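Local coordinates for alkylhalidase CmlS (Streptomyces venezuelae, PDB 3I3L), which is a flavin-dependent halogenase of chloramphenicol biosynthesis that holds FAD through a covalent flavin-aspartate bond, at residues Glu64-Gly69 / Val123-Glu128; Val89-Ala94 / Phe107-Pro112. One frame throughout, in Å; residues are numbered along the deposited sequence.

Contact 1 of 2, residues Glu64-Gly69 / Val123-Glu128; sequences ESLLPG and VQVKRE. With FAD (flavin-adenine dinucleotide), chain B.
Glu64 and Leu66 bond through their backbones to the chain at Val123-Val125. Val125 N donates to Glu64 O at 2.9 Å, in the plane of that carbonyl. Leu66 N donates to Val123 O, meeting the carbonyl almost head-on. Ser65 and Gln124 form the single beta bridge between these two bonds. The other edge of Ser65 faces the flavin. Its N donates to FAD O4 and its O accepts from FAD N3 at 2.6 Å, so the backbone reads the pyrimidine end of the isoalloxazine. Ser65 OG, anti to its own N (chi1 178°), turns from the flavin toward Lys91 and Thr226, which both hydrogen-bond to it.

Leu66 provides the apolar part. Its CD1 packs against two adjoining valine methyls, Val123 CG2 at 4.0 Å and Val125 CG1 at 3.9 Å. The leucine side chain lies at about a right angle to that of Val125. Val328 of helix 327-347 also touches Leu66.

Glu64 runs extended beyond CG, with CB and CG over Val125 O. Its carboxylate is buried but well supplied. OE1 bonds to Ser247, while OE2 bonds to Tyr211 and to a water that accepts from Arg127 N.

Arg127 folds back at chi2 (-67°) and chi3 (-58°), which brings its guanidinium to the cofactor. NH2 donates to FAD O2A at 2.9 Å, and this phosphate oxygen lies at the guanidinium edge, in plane. NH1 donates to FAD O4' at 3.1 Å, and Gly63 O also bonds to NH1. NE pairs with Asp131, which helps fix the rotation of the group. Backbone recognition of the flavin ring and an arginine on the ribityl-pyrophosphate link mark this as part of the FAD site of a flavin-dependent halogenase.

Contact 2 of 2, residues Val89-Ala94 / Phe107-Pro112; sequences VKKPSA and FSFAAP
Lys91 meets Phe109 where two strands of a beta hairpin, 89-97 and 105-108, come together. The contact lies at the open end of the hairpin, away from its turn. CG of Lys91 is anti to the backbone N (chi1 159°), and the chain bends further out at chi3 and chi4. This lays CE at the edge of the Phe109 ring, in its plane, 3.4 Å from CE2.

Pro92 interrupts strand 89-97. Its carbonyl O still accepts from Phe109 N at 3.0 Å, which holds the chain just beyond strand 105-108.

Ser93 forms a non-hydrogen-bonded antiparallel pair with Ser108. Both side chains leave from the same face of the sheet. Ser93 CA sits over one face of the Phe109 ring in a CH-pi contact, 4.1 Å from the centroid. Ser93 OG bonds to Thr225, and Ser108 OG bonds to Glu452.

Ala94 and Phe107 make the hydrogen-bonded pair, with their side chains on the other face. Phe107 N donates to Ala94 O at 2.7 Å. In return, Ala94 N donates to Phe107 O from 32° outside the carbonyl plane. The Phe107 ring leads away to His581 and Phe582. Past the strand, an ST turn closes as Ala110 N donates to Ser108 OG at 3.0 Å.

How the contacts relate
Both contacts are buried and belong to the FAD binding domain, with centres about 12 Å apart. Strands 122-124 and 89-97 are neighbours in one mixed sheet, so the two contacts share its framework. A probable hydrogen bond from Gln124 N to Val89 O joins them directly. Lys91 of contact 2 is a further link, its chain packing against Leu66 and Gln124 of contact 1; Phe109 also touches Leu67. Their chemistry differs with their place. Contact 1 touches the cofactor and adds charged and polar groups to a single bridge. Contact 2 stands back from FAD, relying on hairpin backbone bonds and an aromatic ring, and it reaches the C-terminal residues around Phe582.

Contact 1 of 2, residues Glu64-Gly69 / Val123-Glu128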
ATOM      1  N   GLU A  64      -0.516   3.017 -13.090  1.00 26.82           N
ATOM      2  CA  GLU A  64      -1.722   3.703 -13.498  1.00 26.70           C
ATOM      3  C   GLU A  64      -2.988   3.415 -12.688  1.00 27.82           C
ATOM      4  O   GLU A  64      -4.015   4.110 -12.867  1.00 27.88           O
ATOM      5  CB  GLU A  64      -1.954   3.407 -14.967  1.00 26.72           C
ATOM      6  CG  GLU A  64      -0.791   3.966 -15.814  1.00 24.98           C
ATOM      7  CD  GLU A  64      -0.608   3.231 -17.120  1.00 29.24           C
ATOM      8  OE1 GLU A  64      -0.574   1.970 -17.117  1.00 23.81           O
ATOM      9  OE2 GLU A  64      -0.469   3.935 -18.151  1.00 30.30           O
ATOM     10  N   SER A  65      -2.936   2.409 -11.815  1.00 24.66           N
ATOM     11  CA  SER A  65      -4.172   1.964 -11.158  1.00 25.82           C
ATOM     12  C   SER A  65      -4.118   2.369  -9.698  1.00 27.30           C
ATOM     13  O   SER A  65      -3.197   1.952  -8.933  1.00 26.61           O
ATOM     14  CB  SER A  65      -4.363   0.445 -11.319  1.00 24.71           C
ATOM     15  OG  SER A  65      -5.519  -0.035 -10.675  1.00 27.29           O
ATOM     16  N   LEU A  66      -5.094   3.200  -9.313  1.00 27.05           N
ATOM     17  CA  LEU A  66      -5.113   3.817  -7.983  1.00 25.34           C
ATOM     18  C   LEU A  66      -6.055   3.173  -6.977  1.00 25.68           C
ATOM     19  O   LEU A  66      -6.817   2.232  -7.314  1.00 24.46           O
ATOM     20  CB  LEU A  66      -5.417   5.295  -8.146  1.00 26.90           C
ATOM     21  CG  LEU A  66      -4.518   6.044  -9.166  1.00 28.77           C
ATOM     22  CD1 LEU A  66      -4.761   7.546  -9.103  1.00 25.43           C
ATOM     23  CD2 LEU A  66      -3.040   5.710  -8.859  1.00 31.05           C
ATOM     24  N   LEU A  67      -6.037   3.679  -5.738  1.00 23.72           N
ATOM     25  CA  LEU A  67      -6.815   3.035  -4.652  1.00 26.13           C
ATOM     26  C   LEU A  67      -7.701   4.062  -3.937  1.00 27.59           C
ATOM     27  O   LEU A  67      -7.427   5.286  -3.959  1.00 26.46           O
ATOM     28  CB  LEU A  67      -5.870   2.321  -3.661  1.00 24.82           C
ATOM     29  CG  LEU A  67      -5.122   1.063  -4.178  1.00 28.37           C
ATOM     30  CD1 LEU A  67      -4.070   0.544  -3.091  1.00 22.62           C
ATOM     31  CD2 LEU A  67      -6.102  -0.101  -4.584  1.00 23.90           C
ATOM     32  N   PRO A  68      -8.768   3.588  -3.328  1.00 29.38           N
ATOM     33  CA  PRO A  68      -9.709   4.465  -2.590  1.00 30.57           C
ATOM     34  C   PRO A  68      -9.021   5.326  -1.555  1.00 29.49           C
ATOM     35  O   PRO A  68      -9.424   6.487  -1.352  1.00 30.33           O
ATOM     36  CB  PRO A  68     -10.646   3.461  -1.881  1.00 30.37           C
ATOM     37  CG  PRO A  68     -10.689   2.305  -2.826  1.00 32.03           C
ATOM     38  CD  PRO A  68      -9.257   2.209  -3.402  1.00 30.36           C
ATOM     39  N   GLY A  69      -8.002   4.761  -0.895  1.00 29.69           N
ATOM     40  CA  GLY A  69      -7.298   5.472   0.186  1.00 29.22           C
ATOM     41  C   GLY A  69      -6.634   6.751  -0.308  1.00 28.22           C
ATOM     42  O   GLY A  69      -6.540   7.740   0.420  1.00 27.33           O
ATOM     43  N   VAL A 123      -9.769   4.969  -9.346  1.00 30.60           N
ATOM     44  CA  VAL A 123      -9.798   5.261 -10.775  1.00 29.21           C
ATOM     45  C   VAL A 123      -8.530   4.764 -11.401  1.00 29.52           C
ATOM     46  O   VAL A 123      -7.572   4.382 -10.694  1.00 29.43           O
ATOM     47  CB  VAL A 123      -9.845   6.784 -10.992  1.00 30.32           C
ATOM     48  CG1 VAL A 123     -11.193   7.357 -10.524  1.00 28.23           C
ATOM     49  CG2 VAL A 123      -8.653   7.460 -10.217  1.00 27.44           C
ATOM     50  N   GLN A 124      -8.515   4.778 -12.718  1.00 27.97           N
ATOM     51  CA  GLN A 124      -7.335   4.458 -13.486  1.00 29.23           C
ATOM     52  C   GLN A 124      -6.928   5.773 -14.186  1.00 30.37           C
ATOM     53  O   GLN A 124      -7.805   6.538 -14.566  1.00 29.41           O
ATOM     54  CB  GLN A 124      -7.665   3.395 -14.539  1.00 28.90           C
ATOM     55  CG  GLN A 124      -8.678   2.307 -14.085  1.00 33.03           C
ATOM     56  CD  GLN A 124      -7.999   1.240 -13.251  1.00 38.36           C
ATOM     57  OE1 GLN A 124      -8.496   0.121 -13.124  1.00 44.54           O
ATOM     58  NE2 GLN A 124      -6.830   1.554 -12.722  1.00 35.96           N
ATOM     59  N   VAL A 125      -5.618   6.052 -14.309  1.00 29.03           N
ATOM     60  CA  VAL A 125      -5.192   7.312 -14.886  1.00 30.12           C
ATOM     61  C   VAL A 125      -4.049   7.163 -15.861  1.00 31.33           C
ATOM     62  O   VAL A 125      -3.298   6.190 -15.841  1.00 31.51           O
ATOM     63  CB  VAL A 125      -4.787   8.382 -13.811  1.00 29.17           C
ATOM     64  CG1 VAL A 125      -5.900   8.506 -12.707  1.00 31.35           C
ATOM     65  CG2 VAL A 125      -3.452   7.980 -13.154  1.00 27.49           C
ATOM     66  N   LYS A 126      -3.907   8.176 -16.699  1.00 31.31           N
ATOM     67  CA  LYS A 126      -2.721   8.401 -17.448  1.00 32.10           C
ATOM     68  C   LYS A 126      -1.842   9.268 -16.556  1.00 31.78           C
ATOM     69  O   LYS A 126      -2.213  10.412 -16.219  1.00 33.53           O
ATOM     70  CB  LYS A 126      -3.105   9.085 -18.762  1.00 33.00           C
ATOM     71  CG  LYS A 126      -1.982   9.294 -19.717  1.00 40.55           C
ATOM     72  CD  LYS A 126      -2.532   9.570 -21.158  1.00 48.55           C
ATOM     73  CE  LYS A 126      -2.394   8.304 -22.032  1.00 54.93           C
ATOM     74  NZ  LYS A 126      -2.891   8.528 -23.439  1.00 58.64           N
ATOM     75  N   ARG A 127      -0.722   8.704 -16.101  1.00 29.64           N
ATOM     76  CA  ARG A 127       0.094   9.318 -15.043  1.00 29.50           C
ATOM     77  C   ARG A 127       0.674  10.692 -15.430  1.00 31.14           C
ATOM     78  O   ARG A 127       0.813  11.578 -14.560  1.00 31.07           O
ATOM     79  CB  ARG A 127       1.236   8.396 -14.597  1.00 28.11           C
ATOM     80  CG  ARG A 127       0.820   7.290 -13.623  1.00 28.11           C
ATOM     81  CD  ARG A 127       0.381   7.845 -12.218  1.00 29.54           C
ATOM     82  NE  ARG A 127       1.485   8.606 -11.636  1.00 30.49           N
ATOM     83  CZ  ARG A 127       2.543   8.042 -11.032  1.00 31.63           C
ATOM     84  NH1 ARG A 127       2.627   6.693 -10.930  1.00 25.36           N
ATOM     85  NH2 ARG A 127       3.535   8.816 -10.574  1.00 23.67           N
ATOM     86  N   GLU A 128       1.016  10.869 -16.706  1.00 30.02           N
ATOM     87  CA  GLU A 128       1.503  12.161 -17.191  1.00 33.09           C
ATOM     88  C   GLU A 128       0.456  13.264 -16.922  1.00 33.21           C
ATOM     89  O   GLU A 128       0.806  14.399 -16.623  1.00 33.29           O
ATOM     90  CB  GLU A 128       1.875  12.076 -18.677  1.00 34.10           C
ATOM     91  CG  GLU A 128       0.713  11.751 -19.592  1.00 36.71           C
ATOM     92  CD  GLU A 128       1.167  11.074 -20.902  1.00 45.19           C
ATOM     93  OE1 GLU A 128       1.329  11.787 -21.918  1.00 48.22           O
ATOM     94  OE2 GLU A 128       1.351   9.839 -20.941  1.00 47.11           O
TER
HETATM   95  PA  FAD B 600       7.669   8.937  -9.048  1.00 22.91           P
HETATM   96  O1A FAD B 600       8.799   8.206  -9.735  1.00 23.40           O
HETATM   97  O2A FAD B 600       6.304   8.727  -9.605  1.00 26.26           O
HETATM   98  O5B FAD B 600       8.023  10.532  -9.063  1.00 28.34           O
HETATM   99  C5B FAD B 600       9.324  10.979  -8.739  1.00 26.26           C
HETATM  100  C4B FAD B 600       9.695  12.266  -9.510  1.00 24.76           C
HETATM  101  O4B FAD B 600      10.992  12.697  -9.034  1.00 25.06           O
HETATM  102  C3B FAD B 600       9.831  12.046 -10.997  1.00 27.75           C
HETATM  103  O3B FAD B 600       8.930  12.865 -11.678  1.00 28.16           O
HETATM  104  C2B FAD B 600      11.277  12.448 -11.326  1.00 29.50           C
HETATM  105  O2B FAD B 600      11.334  13.234 -12.475  1.00 32.68           O
HETATM  106  C1B FAD B 600      11.714  13.249 -10.109  1.00 25.25           C
HETATM  107  N9A FAD B 600      13.120  13.227  -9.750  1.00 28.90           N
HETATM  108  C8A FAD B 600      13.940  12.141  -9.670  1.00 29.05           C
HETATM  109  N7A FAD B 600      15.162  12.551  -9.266  1.00 29.98           N
HETATM  110  C5A FAD B 600      15.163  13.901  -9.166  1.00 28.89           C
HETATM  111  C6A FAD B 600      16.146  14.807  -8.813  1.00 28.67           C
HETATM  112  N6A FAD B 600      17.361  14.404  -8.488  1.00 26.64           N
HETATM  113  N1A FAD B 600      15.804  16.132  -8.753  1.00 31.62           N
HETATM  114  C2A FAD B 600      14.543  16.571  -9.072  1.00 24.68           C
HETATM  115  N3A FAD B 600      13.586  15.663  -9.405  1.00 27.36           N
HETATM  116  C4A FAD B 600      13.884  14.346  -9.451  1.00 28.32           C
HETATM  117  N1  FAD B 600       1.566   2.089  -8.577  1.00 24.52           N
HETATM  118  C2  FAD B 600       0.191   2.123  -8.423  1.00 25.22           C
HETATM  119  O2  FAD B 600      -0.260   2.788  -7.500  1.00 28.21           O
HETATM  120  N3  FAD B 600      -0.639   1.420  -9.255  1.00 23.49           N
HETATM  121  C4  FAD B 600      -0.127   0.660 -10.274  1.00 26.99           C
HETATM  122  O4  FAD B 600      -0.923   0.036 -11.047  1.00 30.83           O
HETATM  123  C4X FAD B 600       1.260   0.592 -10.419  1.00 26.78           C
HETATM  124  N5  FAD B 600       1.805  -0.143 -11.437  1.00 26.06           N
HETATM  125  C5X FAD B 600       3.166  -0.118 -11.636  1.00 24.75           C
HETATM  126  C6  FAD B 600       3.735  -0.877 -12.669  1.00 24.65           C
HETATM  127  C7  FAD B 600       5.101  -0.911 -12.813  1.00 28.65           C
HETATM  128  C7M FAD B 600       5.745  -1.703 -13.926  1.00 30.27           C
HETATM  129  C8  FAD B 600       5.881  -0.140 -11.956  1.00 31.68           C
HETATM  130  C8M FAD B 600       7.344  -0.066 -12.137  1.00 29.10           C
HETATM  131  C9  FAD B 600       5.334   0.588 -10.894  1.00 27.49           C
HETATM  132  C9A FAD B 600       3.953   0.584 -10.764  1.00 24.94           C
HETATM  133  N10 FAD B 600       3.428   1.348  -9.762  1.00 22.58           N
HETATM  134  C10 FAD B 600       2.101   1.322  -9.551  1.00 23.96           C
HETATM  135  C1' FAD B 600       4.405   1.954  -8.813  1.00 21.76           C
HETATM  136  C2' FAD B 600       4.212   3.451  -8.758  1.00 22.77           C
HETATM  137  O2' FAD B 600       4.213   3.924 -10.044  1.00 26.99           O
HETATM  138  C3' FAD B 600       5.200   4.200  -7.903  1.00 24.44           C
HETATM  139  O3' FAD B 600       5.118   3.729  -6.576  1.00 22.10           O
HETATM  140  C4' FAD B 600       4.869   5.730  -7.885  1.00 23.57           C
HETATM  141  O4' FAD B 600       5.098   6.326  -9.132  1.00 21.84           O
HETATM  142  C5' FAD B 600       5.779   6.435  -6.889  1.00 19.55           C
HETATM  143  O5' FAD B 600       5.450   7.792  -6.803  1.00 23.74           O
HETATM  144  P   FAD B 600       6.629   8.751  -6.371  1.00 21.58           P
HETATM  145  O1P FAD B 600       7.348   8.158  -5.179  1.00 20.89           O
HETATM  146  O2P FAD B 600       6.109  10.181  -6.272  1.00 28.18           O
HETATM  147  O3P FAD B 600       7.762   8.599  -7.516  1.00 20.22           O
HETATM  148  O   HOH W   1       0.487   6.396 -17.573  1.00 29.37           O

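Contact 2 of 2, residues Val89-Ala94 / Phe107-Pro112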
ATOM      1  N   VAL A  89     -11.352   6.912 -15.801  1.00 36.50           N
ATOM      2  CA  VAL A  89     -12.079   5.638 -15.789  1.00 35.88           C
ATOM      3  C   VAL A  89     -12.253   5.170 -14.327  1.00 36.49           C
ATOM      4  O   VAL A  89     -11.270   5.192 -13.556  1.00 33.79           O
ATOM      5  CB  VAL A  89     -11.322   4.564 -16.603  1.00 38.50           C
ATOM      6  CG1 VAL A  89     -12.007   3.145 -16.484  1.00 38.94           C
ATOM      7  CG2 VAL A  89     -11.236   4.978 -18.053  1.00 37.68           C
ATOM      8  N   LYS A  90     -13.471   4.764 -13.940  1.00 36.85           N
ATOM      9  CA  LYS A  90     -13.719   4.308 -12.560  1.00 39.55           C
ATOM     10  C   LYS A  90     -13.362   2.836 -12.344  1.00 40.05           C
ATOM     11  O   LYS A  90     -13.681   1.972 -13.168  1.00 39.03           O
ATOM     12  CB  LYS A  90     -15.142   4.599 -12.065  1.00 40.53           C
ATOM     13  CG  LYS A  90     -15.396   6.119 -11.960  1.00 47.01           C
ATOM     14  CD  LYS A  90     -16.006   6.567 -10.619  1.00 52.49           C
ATOM     15  CE  LYS A  90     -15.248   7.837 -10.005  1.00 51.94           C
ATOM     16  NZ  LYS A  90     -15.043   8.959 -10.994  1.00 51.96           N
ATOM     17  N   LYS A  91     -12.699   2.567 -11.224  1.00 39.10           N
ATOM     18  CA  LYS A  91     -12.272   1.188 -10.913  1.00 40.34           C
ATOM     19  C   LYS A  91     -13.024   0.662  -9.717  1.00 38.70           C
ATOM     20  O   LYS A  91     -12.864   1.197  -8.639  1.00 39.77           O
ATOM     21  CB  LYS A  91     -10.740   1.126 -10.638  1.00 40.47           C
ATOM     22  CG  LYS A  91     -10.343  -0.114  -9.827  1.00 38.33           C
ATOM     23  CD  LYS A  91      -8.929  -0.443  -9.998  1.00 36.15           C
ATOM     24  CE  LYS A  91      -8.120   0.117  -8.947  1.00 37.09           C
ATOM     25  NZ  LYS A  91      -7.024  -0.916  -8.486  1.00 34.11           N
ATOM     26  N   PRO A  92     -13.827  -0.392  -9.907  1.00 38.31           N
ATOM     27  CA  PRO A  92     -14.675  -0.952  -8.823  1.00 38.11           C
ATOM     28  C   PRO A  92     -13.931  -1.881  -7.892  1.00 37.77           C
ATOM     29  O   PRO A  92     -14.316  -2.083  -6.716  1.00 36.55           O
ATOM     30  CB  PRO A  92     -15.735  -1.773  -9.590  1.00 37.38           C
ATOM     31  CG  PRO A  92     -15.109  -2.027 -10.983  1.00 38.39           C
ATOM     32  CD  PRO A  92     -13.942  -1.138 -11.193  1.00 36.12           C
ATOM     33  N   SER A  93     -12.855  -2.457  -8.417  1.00 37.91           N
ATOM     34  CA  SER A  93     -12.222  -3.628  -7.815  1.00 36.51           C
ATOM     35  C   SER A  93     -10.920  -4.017  -8.520  1.00 35.58           C
ATOM     36  O   SER A  93     -10.474  -3.352  -9.447  1.00 35.22           O
ATOM     37  CB  SER A  93     -13.159  -4.802  -7.972  1.00 35.35           C
ATOM     38  OG  SER A  93     -13.439  -4.985  -9.353  1.00 34.76           O
ATOM     39  N   ALA A  94     -10.323  -5.104  -8.055  1.00 33.52           N
ATOM     40  CA  ALA A  94      -9.235  -5.741  -8.780  1.00 31.77           C
ATOM     41  C   ALA A  94      -9.629  -7.205  -8.986  1.00 30.74           C
ATOM     42  O   ALA A  94     -10.099  -7.876  -8.049  1.00 30.52           O
ATOM     43  CB  ALA A  94      -7.956  -5.601  -8.000  1.00 27.86           C
ATOM     44  N   PHE A 107     -11.376  -8.625  -5.732  1.00 33.54           N
ATOM     45  CA  PHE A 107     -11.317  -7.831  -4.499  1.00 36.84           C
ATOM     46  C   PHE A 107     -12.103  -6.532  -4.612  1.00 36.80           C
ATOM     47  O   PHE A 107     -11.633  -5.577  -5.226  1.00 35.86           O
ATOM     48  CB  PHE A 107      -9.859  -7.531  -4.097  1.00 37.92           C
ATOM     49  CG  PHE A 107      -9.728  -6.779  -2.772  1.00 44.08           C
ATOM     50  CD1 PHE A 107     -10.281  -7.293  -1.582  1.00 49.87           C
ATOM     51  CD2 PHE A 107      -9.081  -5.547  -2.708  1.00 50.10           C
ATOM     52  CE1 PHE A 107     -10.173  -6.593  -0.362  1.00 50.62           C
ATOM     53  CE2 PHE A 107      -8.948  -4.846  -1.455  1.00 50.49           C
ATOM     54  CZ  PHE A 107      -9.488  -5.375  -0.310  1.00 49.99           C
ATOM     55  N   SER A 108     -13.309  -6.516  -4.043  1.00 36.64           N
ATOM     56  CA  SER A 108     -14.236  -5.389  -4.179  1.00 38.15           C
ATOM     57  C   SER A 108     -13.777  -4.226  -3.356  1.00 37.75           C
ATOM     58  O   SER A 108     -13.239  -4.414  -2.265  1.00 38.66           O
ATOM     59  CB  SER A 108     -15.650  -5.753  -3.696  1.00 38.77           C
ATOM     60  OG  SER A 108     -16.497  -4.605  -3.791  1.00 38.91           O
ATOM     61  N   PHE A 109     -13.957  -3.023  -3.888  1.00 38.81           N
ATOM     62  CA  PHE A 109     -13.635  -1.796  -3.104  1.00 40.66           C
ATOM     63  C   PHE A 109     -14.839  -1.300  -2.247  1.00 42.23           C
ATOM     64  O   PHE A 109     -14.724  -0.297  -1.501  1.00 42.57           O
ATOM     65  CB  PHE A 109     -13.052  -0.676  -4.003  1.00 38.96           C
ATOM     66  CG  PHE A 109     -11.674  -0.976  -4.523  1.00 38.59           C
ATOM     67  CD1 PHE A 109     -10.854  -1.848  -3.878  1.00 38.51           C
ATOM     68  CD2 PHE A 109     -11.230  -0.406  -5.670  1.00 40.31           C
ATOM     69  CE1 PHE A 109      -9.607  -2.144  -4.377  1.00 41.83           C
ATOM     70  CE2 PHE A 109      -9.959  -0.697  -6.165  1.00 43.85           C
ATOM     71  CZ  PHE A 109      -9.167  -1.582  -5.526  1.00 36.49           C
ATOM     72  N   ALA A 110     -15.965  -2.023  -2.351  1.00 44.54           N
ATOM     73  CA  ALA A 110     -17.169  -1.812  -1.513  1.00 47.26           C
ATOM     74  C   ALA A 110     -16.801  -1.438  -0.087  1.00 50.50           C
ATOM     75  O   ALA A 110     -15.959  -2.149   0.550  1.00 51.38           O
ATOM     76  CB  ALA A 110     -17.978  -3.076  -1.462  1.00 46.40           C
ATOM     77  N   ALA A 111     -17.410  -0.338   0.403  1.00 52.40           N
ATOM     78  CA  ALA A 111     -17.259   0.122   1.805  1.00 55.69           C
ATOM     79  C   ALA A 111     -18.234   1.297   2.174  1.00 58.09           C
ATOM     80  O   ALA A 111     -18.416   2.237   1.365  1.00 58.60           O
ATOM     81  CB  ALA A 111     -15.793   0.514   2.110  1.00 55.05           C
ATOM     82  N   PRO A 112     -18.863   1.240   3.389  1.00 59.51           N
ATOM     83  CA  PRO A 112     -19.727   2.340   3.897  1.00 59.83           C
ATOM     84  C   PRO A 112     -18.973   3.659   4.080  1.00 59.79           C
ATOM     85  O   PRO A 112     -19.400   4.693   3.541  1.00 59.93           O
ATOM     86  CB  PRO A 112     -20.196   1.825   5.270  1.00 60.25           C
ATOM     87  CG  PRO A 112     -20.056   0.311   5.194  1.00 60.63           C
ATOM     88  CD  PRO A 112     -18.797   0.109   4.351  1.00 59.83           C
TER